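PDB 4IHC: D-galactonate dehydratase family member Dd703_0947 from Dickeya dadantii, which dehydrates D-mannonate and D-gluconate with low activity, using one magnesium ion per subunit, although neither appears to be its physiological substrate. Local coordinates for residues Asp273-Glu278 and Ile294-Leu299; Glu298-Ile303 and Asp316-His321; Trp282-Arg287 and Asn312-Tyr317; Glu242-Val247 and Leu268-Asp273. One frame throughout, in Å; residues are numbered along the deposited sequence.

All four contacts lie in the enolase-type barrel domain. Along the chain, interaction 4 comes first and closes at Asp-273, where interaction 1 opens; interaction 3 interleaves with interaction 1, and interactions 2 and 3 end on the same stretch. Parallel strands 242-246, 270-272, 294-296 and 317-318 are successive neighbours in one sheet. Interactions 1 and 2, whose centres are about 7 Å apart, share Glu-298, while interaction 4, about 12 Å from interaction 1, supplies Asp-246 and Glu-272. These three acids come together on one magnesium ion. Interaction 3, about 10 Å from interaction 1, instead joins helix 283-289 to the loop leading into strand 317-318, away from the metal.

Interaction 1: Asp273-Glu278 and Ile294-Leu299; sequences DPVAPE and ISMGEL. With MG (magnesium ion), chain I.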
# COMPACT_ATOMS: atom_id res chain seq x y z
N ASP A 273 -21.48 0.80 16.03
CA ASP A 273 -21.90 1.64 14.89
C ASP A 273 -21.37 3.10 14.95
O ASP A 273 -22.13 4.04 14.86
CB ASP A 273 -23.43 1.60 14.71
CG ASP A 273 -23.92 0.24 14.11
OD1 ASP A 273 -23.10 -0.68 13.90
OD2 ASP A 273 -25.15 0.09 13.87
N PRO A 274 -20.04 3.28 15.01
CA PRO A 274 -19.50 4.64 14.94
C PRO A 274 -19.76 5.29 13.58
O PRO A 274 -19.79 6.51 13.48
CB PRO A 274 -17.99 4.44 15.16
CG PRO A 274 -17.74 3.04 14.77
CD PRO A 274 -18.98 2.28 15.17
N VAL A 275 -19.95 4.49 12.54
CA VAL A 275 -20.23 5.04 11.21
C VAL A 275 -21.33 4.26 10.52
O VAL A 275 -21.63 3.10 10.87
CB VAL A 275 -18.98 5.03 10.30
CG1 VAL A 275 -17.83 5.79 10.96
CG2 VAL A 275 -18.57 3.61 9.94
N ALA A 276 -21.94 4.90 9.54
CA ALA A 276 -22.97 4.29 8.73
C ALA A 276 -22.29 3.31 7.78
O ALA A 276 -21.13 3.46 7.47
CB ALA A 276 -23.67 5.38 7.92
N PRO A 277 -23.04 2.37 7.24
CA PRO A 277 -22.50 1.42 6.29
C PRO A 277 -21.90 2.19 5.10
O PRO A 277 -20.82 1.87 4.61
CB PRO A 277 -23.74 0.65 5.88
CG PRO A 277 -24.58 0.65 7.12
CD PRO A 277 -24.45 2.08 7.57
N GLU A 278 -22.57 3.26 4.71
CA GLU A 278 -22.12 4.07 3.60
C GLU A 278 -20.75 4.73 3.83
O GLU A 278 -20.13 5.24 2.88
CB GLU A 278 -23.17 5.14 3.28
CG GLU A 278 -24.50 4.58 2.75
CD GLU A 278 -25.45 4.12 3.87
OE1 GLU A 278 -25.17 4.38 5.07
OE2 GLU A 278 -26.49 3.51 3.54
N ILE A 294 -14.56 -1.96 18.69
CA ILE A 294 -15.61 -1.48 17.82
C ILE A 294 -16.48 -2.63 17.37
O ILE A 294 -15.99 -3.72 17.10
CB ILE A 294 -14.99 -0.83 16.56
CG1 ILE A 294 -14.05 0.31 16.98
CG2 ILE A 294 -16.05 -0.36 15.59
CD1 ILE A 294 -14.74 1.43 17.75
N SER A 295 -17.78 -2.39 17.26
CA SER A 295 -18.64 -3.36 16.62
C SER A 295 -19.42 -2.67 15.53
O SER A 295 -19.74 -1.49 15.62
CB SER A 295 -19.59 -3.98 17.64
OG SER A 295 -20.47 -3.00 18.14
N MET A 296 -19.74 -3.41 14.48
CA MET A 296 -20.45 -2.88 13.34
C MET A 296 -21.32 -4.00 12.81
O MET A 296 -21.00 -5.18 12.97
CB MET A 296 -19.47 -2.47 12.23
CG MET A 296 -18.68 -1.19 12.49
SD MET A 296 -19.62 0.31 12.06
CE MET A 296 -20.12 -0.04 10.37
N GLY A 297 -22.41 -3.63 12.16
CA GLY A 297 -23.01 -4.57 11.25
C GLY A 297 -24.49 -4.85 11.32
O GLY A 297 -25.00 -5.58 10.46
N GLU A 298 -25.20 -4.31 12.31
CA GLU A 298 -26.62 -4.61 12.33
C GLU A 298 -27.30 -4.17 11.01
O GLU A 298 -28.21 -4.87 10.55
CB GLU A 298 -27.33 -4.03 13.56
CG GLU A 298 -27.54 -2.55 13.46
CD GLU A 298 -28.10 -1.98 14.76
OE1 GLU A 298 -27.64 -2.40 15.85
OE2 GLU A 298 -28.98 -1.11 14.67
N LEU A 299 -26.84 -3.07 10.40
CA LEU A 299 -27.40 -2.62 9.13
C LEU A 299 -26.91 -3.37 7.88
O LEU A 299 -27.44 -3.16 6.81
CB LEU A 299 -27.19 -1.13 8.90
CG LEU A 299 -28.12 -0.19 9.68
CD1 LEU A 299 -27.62 1.24 9.61
CD2 LEU A 299 -29.55 -0.27 9.14
MG MG I . -27.35 -0.83 17.47
O HOH W 1 -24.39 -1.37 11.22
O HOH W 2 -24.65 -2.94 14.85
O HOH W 3 -26.54 0.35 16.05
O HOH W 4 -29.03 -0.09 17.21
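Asp-273 and Glu-298 are brought together by first torsions of opposite sign. CG of Asp-273 stands beside its backbone N (chi1 -73°), whereas CG of Glu-298 sits between N and the carbonyl carbon (chi1 76°), with the chain extended beyond it. The two side chains cross at about a right angle, carboxylate planes 69° apart, and OD2 of Asp-273 comes within 3.6 Å of CG of Glu-298. The other oxygen, OD1, receives a weak hydrogen bond from Gly-297 N at 3.5 Å. A water that accepts from the amides of Gly-297 and Leu-299 also donates weakly to OD1. The backbones are tied by Asp-273 N donating to Ser-295 O at 2.9 Å.

Met-296 folds back at its second and third torsions, laying SD 3.7 Å from CD of Pro-274 and its methyl beside Val-275. Farther along, CG of Pro-277 meets CB of Leu-299 at 3.6 Å, and Tyr-103 of a second subunit packs on Leu-299. Both segments carry loop that follows a strand of the barrel, 270-272 and 294-296; in this superfamily the metal ligands lie at the C-terminal ends of the barrel strands.

Here Glu-298 OE1 binds magnesium directly at 2.3 Å. Asp-273 acts from the second shell: a water ligand of the ion donates to its OD2 at 2.6 Å, which helps fix where that water sits. Two carboxylates so close would repel each other, a cost that the magnesium ion and its bound waters probably offset.

Interaction 2: Glu298-Ile303 and Asp316-His321; sequences ELFVNI and DYIRCH. With MG (magnesium ion), chain I.
Glu-298 and Arg-319 lie side by side and point the same way, toward the magnesium ion. Arg-319 gets there by bending twice, at chi2 (-89°) and chi3 (-62°), which folds the guanidinium back alongside the glutamate. NH2 of Arg-319 ends 3.6 Å from OE1 of Glu-298 and 4.0 Å from the magnesium ion. The carboxylate and guanidinium planes are 57° apart and no hydrogen bond joins this pair; NH2 instead pairs with Glu-375 in a salt bridge and donates to the metal ligand Glu-272. At the backbone, the CA-H of Glu-298 approaches O of Arg-319, with CA and O 3.2 Å apart.

Away from the charged pair, the contact is apolar. CG1 of Ile-318 is anti to its own N, which helps carry CD1 out to Phe-300, where it stands 4.2 Å from CD2 and oblique to the ring. CB of the same phenylalanine is 4.1 Å from SG of Cys-320. Helix 303-311 touches this ring through Trp-306 and Leu-309.

Between the two backbones, one water accepts from His-321 N at 2.9 Å; it lies 2.8 Å from both Glu-298 O and Phe-300 O. Trp-104 of a second subunit donates to Glu-298 O and meets the His-321 ring edge to face, placing the site near the subunit interface.

Glu-298 and Arg-319 are both assigned to substrate binding by similarity. The guanidinium, close to OE1 of Glu-298 and bonded through NH2 to Glu-272 and Glu-375, probably offsets part of the negative charge gathered round the metal.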
# COMPACT_ATOMS: atom_id res chain seq x y z
N GLU A 298 -25.20 -4.31 12.31
CA GLU A 298 -26.62 -4.61 12.33
C GLU A 298 -27.30 -4.17 11.01
O GLU A 298 -28.21 -4.87 10.55
CB GLU A 298 -27.33 -4.03 13.56
CG GLU A 298 -27.54 -2.55 13.46
CD GLU A 298 -28.10 -1.98 14.76
OE1 GLU A 298 -27.64 -2.40 15.85
OE2 GLU A 298 -28.98 -1.11 14.67
N LEU A 299 -26.84 -3.07 10.40
CA LEU A 299 -27.40 -2.62 9.13
C LEU A 299 -26.91 -3.37 7.88
O LEU A 299 -27.44 -3.16 6.81
CB LEU A 299 -27.19 -1.13 8.90
CG LEU A 299 -28.12 -0.19 9.68
CD1 LEU A 299 -27.62 1.24 9.61
CD2 LEU A 299 -29.55 -0.27 9.14
N PHE A 300 -25.90 -4.22 8.02
CA PHE A 300 -25.27 -4.85 6.83
C PHE A 300 -26.19 -5.84 6.10
O PHE A 300 -26.95 -6.57 6.74
CB PHE A 300 -23.92 -5.54 7.18
CG PHE A 300 -22.84 -4.60 7.67
CD1 PHE A 300 -22.98 -3.21 7.55
CD2 PHE A 300 -21.66 -5.10 8.22
CE1 PHE A 300 -21.97 -2.35 8.00
CE2 PHE A 300 -20.65 -4.25 8.65
CZ PHE A 300 -20.81 -2.87 8.56
N VAL A 301 -26.11 -5.84 4.77
CA VAL A 301 -26.95 -6.66 3.90
C VAL A 301 -26.13 -7.22 2.72
O VAL A 301 -26.66 -7.94 1.87
CB VAL A 301 -28.16 -5.87 3.34
CG1 VAL A 301 -29.12 -5.47 4.46
CG2 VAL A 301 -27.73 -4.60 2.63
N ASN A 302 -24.84 -6.92 2.69
CA ASN A 302 -24.00 -7.17 1.52
C ASN A 302 -22.61 -7.54 1.99
O ASN A 302 -22.05 -6.89 2.91
CB ASN A 302 -23.95 -5.90 0.64
CG ASN A 302 -23.48 -6.17 -0.76
OD1 ASN A 302 -22.34 -6.58 -0.99
ND2 ASN A 302 -24.37 -5.95 -1.74
N ILE A 303 -22.04 -8.58 1.38
CA ILE A 303 -20.66 -9.01 1.69
C ILE A 303 -19.63 -7.93 1.45
O ILE A 303 -18.65 -7.80 2.21
CB ILE A 303 -20.25 -10.28 0.90
CG1 ILE A 303 -18.81 -10.65 1.20
CG2 ILE A 303 -20.26 -10.03 -0.59
CD1 ILE A 303 -18.39 -11.89 0.44
N ASP A 316 -13.96 -5.33 15.96
CA ASP A 316 -13.75 -6.47 16.85
C ASP A 316 -14.98 -7.38 17.04
O ASP A 316 -14.84 -8.53 17.46
CB ASP A 316 -13.26 -5.94 18.20
CG ASP A 316 -12.22 -4.84 18.00
OD1 ASP A 316 -11.05 -5.17 17.73
OD2 ASP A 316 -12.59 -3.64 18.06
N TYR A 317 -16.16 -6.89 16.66
CA TYR A 317 -17.39 -7.66 16.84
C TYR A 317 -18.23 -7.39 15.61
O TYR A 317 -18.40 -6.25 15.20
CB TYR A 317 -18.15 -7.20 18.10
CG TYR A 317 -17.39 -7.47 19.39
CD1 TYR A 317 -17.54 -8.69 20.06
CD2 TYR A 317 -16.49 -6.54 19.90
CE1 TYR A 317 -16.84 -8.95 21.23
CE2 TYR A 317 -15.77 -6.79 21.06
CZ TYR A 317 -15.95 -8.00 21.70
OH TYR A 317 -15.26 -8.27 22.83
N ILE A 318 -18.75 -8.45 15.01
CA ILE A 318 -19.67 -8.33 13.89
C ILE A 318 -21.11 -8.46 14.44
O ILE A 318 -21.44 -9.42 15.18
CB ILE A 318 -19.34 -9.39 12.80
CG1 ILE A 318 -20.23 -9.21 11.57
CG2 ILE A 318 -19.49 -10.81 13.34
CD1 ILE A 318 -20.00 -7.88 10.87
N ARG A 319 -21.98 -7.52 14.06
CA ARG A 319 -23.31 -7.35 14.67
C ARG A 319 -24.52 -7.64 13.79
O ARG A 319 -25.61 -7.12 14.06
CB ARG A 319 -23.48 -5.91 15.15
CG ARG A 319 -22.57 -5.52 16.28
CD ARG A 319 -23.27 -5.86 17.57
NE ARG A 319 -24.49 -5.10 17.69
CZ ARG A 319 -25.57 -5.49 18.37
NH1 ARG A 319 -25.62 -6.66 18.99
NH2 ARG A 319 -26.62 -4.69 18.41
N CYS A 320 -24.35 -8.43 12.75
CA CYS A 320 -25.43 -8.61 11.79
C CYS A 320 -26.72 -9.10 12.42
O CYS A 320 -26.70 -9.82 13.42
CB CYS A 320 -25.01 -9.53 10.64
SG CYS A 320 -23.63 -8.83 9.68
N HIS A 321 -27.82 -8.69 11.82
CA HIS A 321 -29.14 -9.26 12.05
C HIS A 321 -29.22 -10.50 11.19
O HIS A 321 -29.26 -10.42 9.94
CB HIS A 321 -30.21 -8.25 11.63
CG HIS A 321 -31.58 -8.55 12.18
ND1 HIS A 321 -32.09 -7.91 13.29
CD2 HIS A 321 -32.54 -9.40 11.75
CE1 HIS A 321 -33.31 -8.35 13.53
NE2 HIS A 321 -33.60 -9.27 12.62
MG MG I . -27.35 -0.83 17.47
O HOH W 5 -27.64 -7.33 9.31
O HOH W 4 -29.03 -0.09 17.21
O HOH W 3 -26.54 0.35 16.05

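Interaction 3: Trp282-Arg287 and Asn312-Tyr317; sequences WLRMLR and NKLIDY
Arg-287, on helix 283-289, reaches over Leu-314 to the loop that leaves helix 303-311 through a Schellman motif, with Lys-313 at positive phi as its C-prime residue. The contact thus joins one helix of the barrel's outer layer to the loop that leads into strand 317-318. One methyl of Leu-314, CD1, touches CG of Arg-284 at 3.8 Å and lies over a face of that guanidinium, offset toward the rim. CB of Leu-283 packs against CB of Leu-314.

From the base of Arg-287 outward, CB meets the other methyl of Leu-314, CD2, at 4.0 Å. CG and CD then pass over the carbonyl of Leu-314, each 3.4 Å from its O. Bends at chi2 (-75°) and chi3 (-85°) turn the chain across this peptide, and CA of Ile-315 comes over one guanidinium face.

NE donates to Lys-313 O at 3.3 Å, in the carbonyl plane and on a lone pair. NH2 reaches the same oxygen at 2.9 Å, from above that plane, making a side-on grip by two nitrogens on one atom.

At the tip, Asp-316 takes an end-on salt bridge from Arg-287, and its OD2 also accepts from Ile-294 N. NH1 of Arg-287 meets OD2 at 2.8 Å, while NH2 approaches OD1 from above the carboxylate plane at 2.9 Å, N-H...O angle 174°.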
# COMPACT_ATOMS: atom_id res chain seq x y z
N TRP A 282 -14.16 5.06 6.57
CA TRP A 282 -13.60 5.93 7.62
C TRP A 282 -13.03 5.14 8.79
O TRP A 282 -12.37 5.70 9.65
CB TRP A 282 -14.67 6.90 8.14
CG TRP A 282 -14.88 8.09 7.22
CD1 TRP A 282 -15.74 8.17 6.18
CD2 TRP A 282 -14.26 9.38 7.34
NE1 TRP A 282 -15.67 9.41 5.59
CE2 TRP A 282 -14.79 10.19 6.30
CE3 TRP A 282 -13.31 9.94 8.23
CZ2 TRP A 282 -14.39 11.51 6.10
CZ3 TRP A 282 -12.91 11.27 8.03
CH2 TRP A 282 -13.45 12.04 6.97
N LEU A 283 -13.31 3.83 8.83
CA LEU A 283 -12.80 3.02 9.92
C LEU A 283 -11.30 2.81 9.79
O LEU A 283 -10.63 2.50 10.77
CB LEU A 283 -13.56 1.69 10.05
CG LEU A 283 -14.98 1.91 10.59
CD1 LEU A 283 -15.84 0.69 10.41
CD2 LEU A 283 -14.90 2.29 12.07
N ARG A 284 -10.75 2.97 8.60
CA ARG A 284 -9.30 2.86 8.47
C ARG A 284 -8.65 3.92 9.33
O ARG A 284 -7.70 3.64 10.06
CB ARG A 284 -8.84 3.01 7.03
CG ARG A 284 -9.28 1.83 6.17
CD ARG A 284 -8.80 1.94 4.73
NE ARG A 284 -9.27 0.79 3.96
CZ ARG A 284 -8.82 -0.45 4.13
NH1 ARG A 284 -7.89 -0.70 5.06
NH2 ARG A 284 -9.31 -1.44 3.39
N MET A 285 -9.20 5.14 9.30
CA MET A 285 -8.60 6.22 10.08
C MET A 285 -8.87 6.01 11.58
O MET A 285 -8.00 6.20 12.41
CB MET A 285 -9.13 7.59 9.59
CG MET A 285 -8.71 8.77 10.48
SD MET A 285 -9.47 10.39 10.02
CE MET A 285 -8.67 11.42 11.26
N LEU A 286 -10.06 5.58 11.94
CA LEU A 286 -10.38 5.44 13.35
C LEU A 286 -9.47 4.37 13.98
O LEU A 286 -9.01 4.52 15.13
CB LEU A 286 -11.90 5.15 13.55
CG LEU A 286 -12.46 4.78 14.93
CD1 LEU A 286 -13.99 4.91 14.95
CD2 LEU A 286 -12.07 3.36 15.33
N ARG A 287 -9.15 3.31 13.23
CA ARG A 287 -8.38 2.17 13.81
C ARG A 287 -6.87 2.41 13.86
O ARG A 287 -6.10 1.65 14.46
CB ARG A 287 -8.71 0.86 13.08
CG ARG A 287 -10.20 0.50 13.18
CD ARG A 287 -10.47 -0.03 14.57
NE ARG A 287 -10.16 -1.44 14.61
CZ ARG A 287 -10.51 -2.26 15.59
NH1 ARG A 287 -11.08 -1.77 16.69
NH2 ARG A 287 -10.26 -3.57 15.50
N ASN A 312 -9.42 -6.51 7.14
CA ASN A 312 -8.49 -5.51 7.60
C ASN A 312 -8.51 -5.25 9.10
O ASN A 312 -7.89 -4.29 9.55
CB ASN A 312 -8.72 -4.21 6.81
CG ASN A 312 -8.25 -4.33 5.37
OD1 ASN A 312 -7.07 -4.19 5.11
ND2 ASN A 312 -9.17 -4.63 4.44
N LYS A 313 -9.20 -6.10 9.87
CA LYS A 313 -9.23 -5.95 11.35
C LYS A 313 -9.80 -4.61 11.79
O LYS A 313 -9.36 -4.05 12.79
CB LYS A 313 -7.82 -6.08 11.96
CG LYS A 313 -7.03 -7.31 11.52
CD LYS A 313 -7.93 -8.52 11.32
CE LYS A 313 -7.11 -9.78 11.03
NZ LYS A 313 -6.73 -9.92 9.60
N LEU A 314 -10.79 -4.10 11.06
CA LEU A 314 -11.31 -2.77 11.30
C LEU A 314 -12.40 -2.74 12.37
O LEU A 314 -12.84 -1.67 12.81
CB LEU A 314 -11.79 -2.15 9.97
CG LEU A 314 -10.65 -1.81 9.01
CD1 LEU A 314 -11.15 -1.04 7.80
CD2 LEU A 314 -9.51 -1.06 9.69
N ILE A 315 -12.82 -3.93 12.81
CA ILE A 315 -13.78 -4.07 13.90
C ILE A 315 -13.41 -5.28 14.76
O ILE A 315 -12.66 -6.16 14.32
CB ILE A 315 -15.22 -4.31 13.39
CG1 ILE A 315 -15.30 -5.64 12.62
CG2 ILE A 315 -15.71 -3.13 12.54
CD1 ILE A 315 -16.64 -5.87 11.89
N ASP A 316 -13.96 -5.33 15.96
CA ASP A 316 -13.75 -6.47 16.85
C ASP A 316 -14.98 -7.38 17.04
O ASP A 316 -14.84 -8.53 17.46
CB ASP A 316 -13.26 -5.94 18.20
CG ASP A 316 -12.22 -4.84 18.00
OD1 ASP A 316 -11.05 -5.17 17.73
OD2 ASP A 316 -12.59 -3.64 18.06
N TYR A 317 -16.16 -6.89 16.66
CA TYR A 317 -17.39 -7.66 16.84
C TYR A 317 -18.23 -7.39 15.61
O TYR A 317 -18.40 -6.25 15.20
CB TYR A 317 -18.15 -7.20 18.10
CG TYR A 317 -17.39 -7.47 19.39
CD1 TYR A 317 -17.54 -8.69 20.06
CD2 TYR A 317 -16.49 -6.54 19.90
CE1 TYR A 317 -16.84 -8.95 21.23
CE2 TYR A 317 -15.77 -6.79 21.06
CZ TYR A 317 -15.95 -8.00 21.70
OH TYR A 317 -15.26 -8.27 22.83

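Interaction 4: Glu242-Val247 and Leu268-Asp273; sequences EFIHDV and LFYLED. With MG (magnesium ion), chain I.
Asp-246 and Glu-272 converge on the magnesium ion from neighbouring strands, their side chains crossing and their carboxylate planes 39° apart. OD2 of Asp-246 and OE2 of Glu-272 bind the metal at 2.0 and 1.9 Å, which brings these two oxygens within 2.8 Å of each other without a hydrogen bond. Arg-175 donates to the former and Arg-319 to the latter, and Glu-298, from the loop after strand 294-296, completes the protein's share of the site. OD1 of Asp-246 accepts from a metal-bound water at 2.8 Å.

On the same face of the sheet, Ile-244 crosses Tyr-270 obliquely and sets its CD1 methyl over one face of the ring, 4.1 Å from the centroid and 20° off the normal, a CH-pi contact. With CG of Tyr-270 between N and the carbonyl carbon, the ring stands beside Ile-244, and its OH is hydrogen-bonded to the OH of Tyr-148. Ile-244 also runs alongside Phe-269, pointing the same way.

These residues belong to a parallel beta-alpha-beta unit, strand 242-246, helix 253-263 and strand 270-272, one step of the barrel wall; the two strand axes are 17° apart. Glu-272 N donates to His-245 O at 2.8 Å, and Val-247 N returns a bond to Glu-272 O at 2.9 Å.

On the other face, His-245 and Leu-271 lie side by side, with CD1 of the leucine at the imidazole edge, near its plane. The ring itself is fixed by Tyr-222 at NE2 and the carbonyl of Cys-176 at ND1. CB of His-245 rests 3.8 Å from CD1 of Leu-268.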
# COMPACT_ATOMS: atom_id res chain seq x y z
N GLU A 242 -19.44 -4.70 32.55
CA GLU A 242 -19.03 -4.45 31.18
C GLU A 242 -20.05 -3.52 30.54
O GLU A 242 -21.25 -3.70 30.73
CB GLU A 242 -18.97 -5.76 30.41
CG GLU A 242 -17.89 -6.70 30.93
CD GLU A 242 -16.46 -6.17 30.75
OE1 GLU A 242 -16.19 -5.38 29.81
OE2 GLU A 242 -15.59 -6.56 31.55
N PHE A 243 -19.58 -2.53 29.79
CA PHE A 243 -20.45 -1.46 29.27
C PHE A 243 -20.38 -1.48 27.79
O PHE A 243 -19.30 -1.58 27.24
CB PHE A 243 -19.97 -0.05 29.67
CG PHE A 243 -20.17 0.29 31.12
CD1 PHE A 243 -21.12 -0.37 31.88
CD2 PHE A 243 -19.47 1.33 31.69
CE1 PHE A 243 -21.33 -0.04 33.21
CE2 PHE A 243 -19.67 1.68 33.02
CZ PHE A 243 -20.60 0.99 33.78
N ILE A 244 -21.54 -1.32 27.17
CA ILE A 244 -21.62 -1.19 25.73
C ILE A 244 -22.31 0.15 25.41
O ILE A 244 -23.29 0.48 26.05
CB ILE A 244 -22.44 -2.34 25.20
CG1 ILE A 244 -21.55 -3.59 25.10
CG2 ILE A 244 -23.11 -1.98 23.87
CD1 ILE A 244 -22.33 -4.86 24.90
N HIS A 245 -21.80 0.92 24.45
CA HIS A 245 -22.51 2.12 24.02
C HIS A 245 -22.73 2.07 22.51
O HIS A 245 -21.82 1.72 21.78
CB HIS A 245 -21.73 3.39 24.38
CG HIS A 245 -22.44 4.65 24.02
ND1 HIS A 245 -23.59 5.07 24.67
CD2 HIS A 245 -22.17 5.60 23.08
CE1 HIS A 245 -24.01 6.20 24.13
NE2 HIS A 245 -23.16 6.55 23.17
N ASP A 246 -23.94 2.43 22.08
CA ASP A 246 -24.33 2.45 20.67
C ASP A 246 -24.40 3.86 20.10
O ASP A 246 -25.30 4.62 20.43
CB ASP A 246 -25.72 1.81 20.55
CG ASP A 246 -26.01 1.27 19.15
OD1 ASP A 246 -25.40 1.75 18.16
OD2 ASP A 246 -26.90 0.38 19.02
N VAL A 247 -23.45 4.20 19.23
CA VAL A 247 -23.44 5.50 18.57
C VAL A 247 -24.52 5.55 17.47
O VAL A 247 -25.05 6.62 17.14
CB VAL A 247 -22.08 5.80 17.94
CG1 VAL A 247 -22.08 7.14 17.22
CG2 VAL A 247 -20.96 5.76 18.98
N LEU A 268 -14.89 0.40 27.49
CA LEU A 268 -16.10 -0.24 26.99
C LEU A 268 -15.81 -1.63 26.48
O LEU A 268 -14.71 -1.92 26.02
CB LEU A 268 -16.77 0.58 25.87
CG LEU A 268 -17.10 2.06 26.14
CD1 LEU A 268 -18.11 2.58 25.13
CD2 LEU A 268 -17.58 2.34 27.54
N PHE A 269 -16.81 -2.50 26.58
CA PHE A 269 -16.75 -3.81 25.95
C PHE A 269 -16.77 -3.63 24.43
O PHE A 269 -16.00 -4.29 23.69
CB PHE A 269 -17.93 -4.66 26.42
CG PHE A 269 -17.91 -6.05 25.90
CD1 PHE A 269 -17.10 -7.02 26.50
CD2 PHE A 269 -18.68 -6.42 24.81
CE1 PHE A 269 -17.07 -8.31 26.00
CE2 PHE A 269 -18.63 -7.70 24.31
CZ PHE A 269 -17.85 -8.66 24.93
N TYR A 270 -17.67 -2.77 23.96
CA TYR A 270 -17.55 -2.21 22.62
C TYR A 270 -18.36 -0.95 22.35
O TYR A 270 -19.42 -0.74 22.93
CB TYR A 270 -17.81 -3.24 21.53
CG TYR A 270 -19.18 -3.91 21.43
CD1 TYR A 270 -20.35 -3.17 21.19
CD2 TYR A 270 -19.29 -5.30 21.45
CE1 TYR A 270 -21.60 -3.81 21.05
CE2 TYR A 270 -20.52 -5.93 21.29
CZ TYR A 270 -21.67 -5.19 21.09
OH TYR A 270 -22.86 -5.85 20.92
N LEU A 271 -17.83 -0.11 21.47
CA LEU A 271 -18.53 1.04 20.94
C LEU A 271 -19.15 0.64 19.59
O LEU A 271 -18.42 0.23 18.68
CB LEU A 271 -17.54 2.19 20.78
CG LEU A 271 -18.08 3.54 20.25
CD1 LEU A 271 -19.11 4.11 21.20
CD2 LEU A 271 -16.95 4.54 20.07
N GLU A 272 -20.47 0.76 19.47
CA GLU A 272 -21.20 0.18 18.36
C GLU A 272 -21.58 1.20 17.29
O GLU A 272 -21.98 2.32 17.62
CB GLU A 272 -22.46 -0.51 18.90
CG GLU A 272 -23.45 -0.90 17.83
CD GLU A 272 -24.64 -1.65 18.40
OE1 GLU A 272 -24.52 -2.18 19.52
OE2 GLU A 272 -25.68 -1.71 17.71
N ASP A 273 -21.48 0.80 16.03
CA ASP A 273 -21.90 1.64 14.89
C ASP A 273 -21.37 3.10 14.95
O ASP A 273 -22.13 4.04 14.86
CB ASP A 273 -23.43 1.60 14.71
CG ASP A 273 -23.92 0.24 14.11
OD1 ASP A 273 -23.10 -0.68 13.90
OD2 ASP A 273 -25.15 0.09 13.87
MG MG I . -27.35 -0.83 17.47
O HOH W 3 -26.54 0.35 16.05
O HOH W 4 -29.03 -0.09 17.21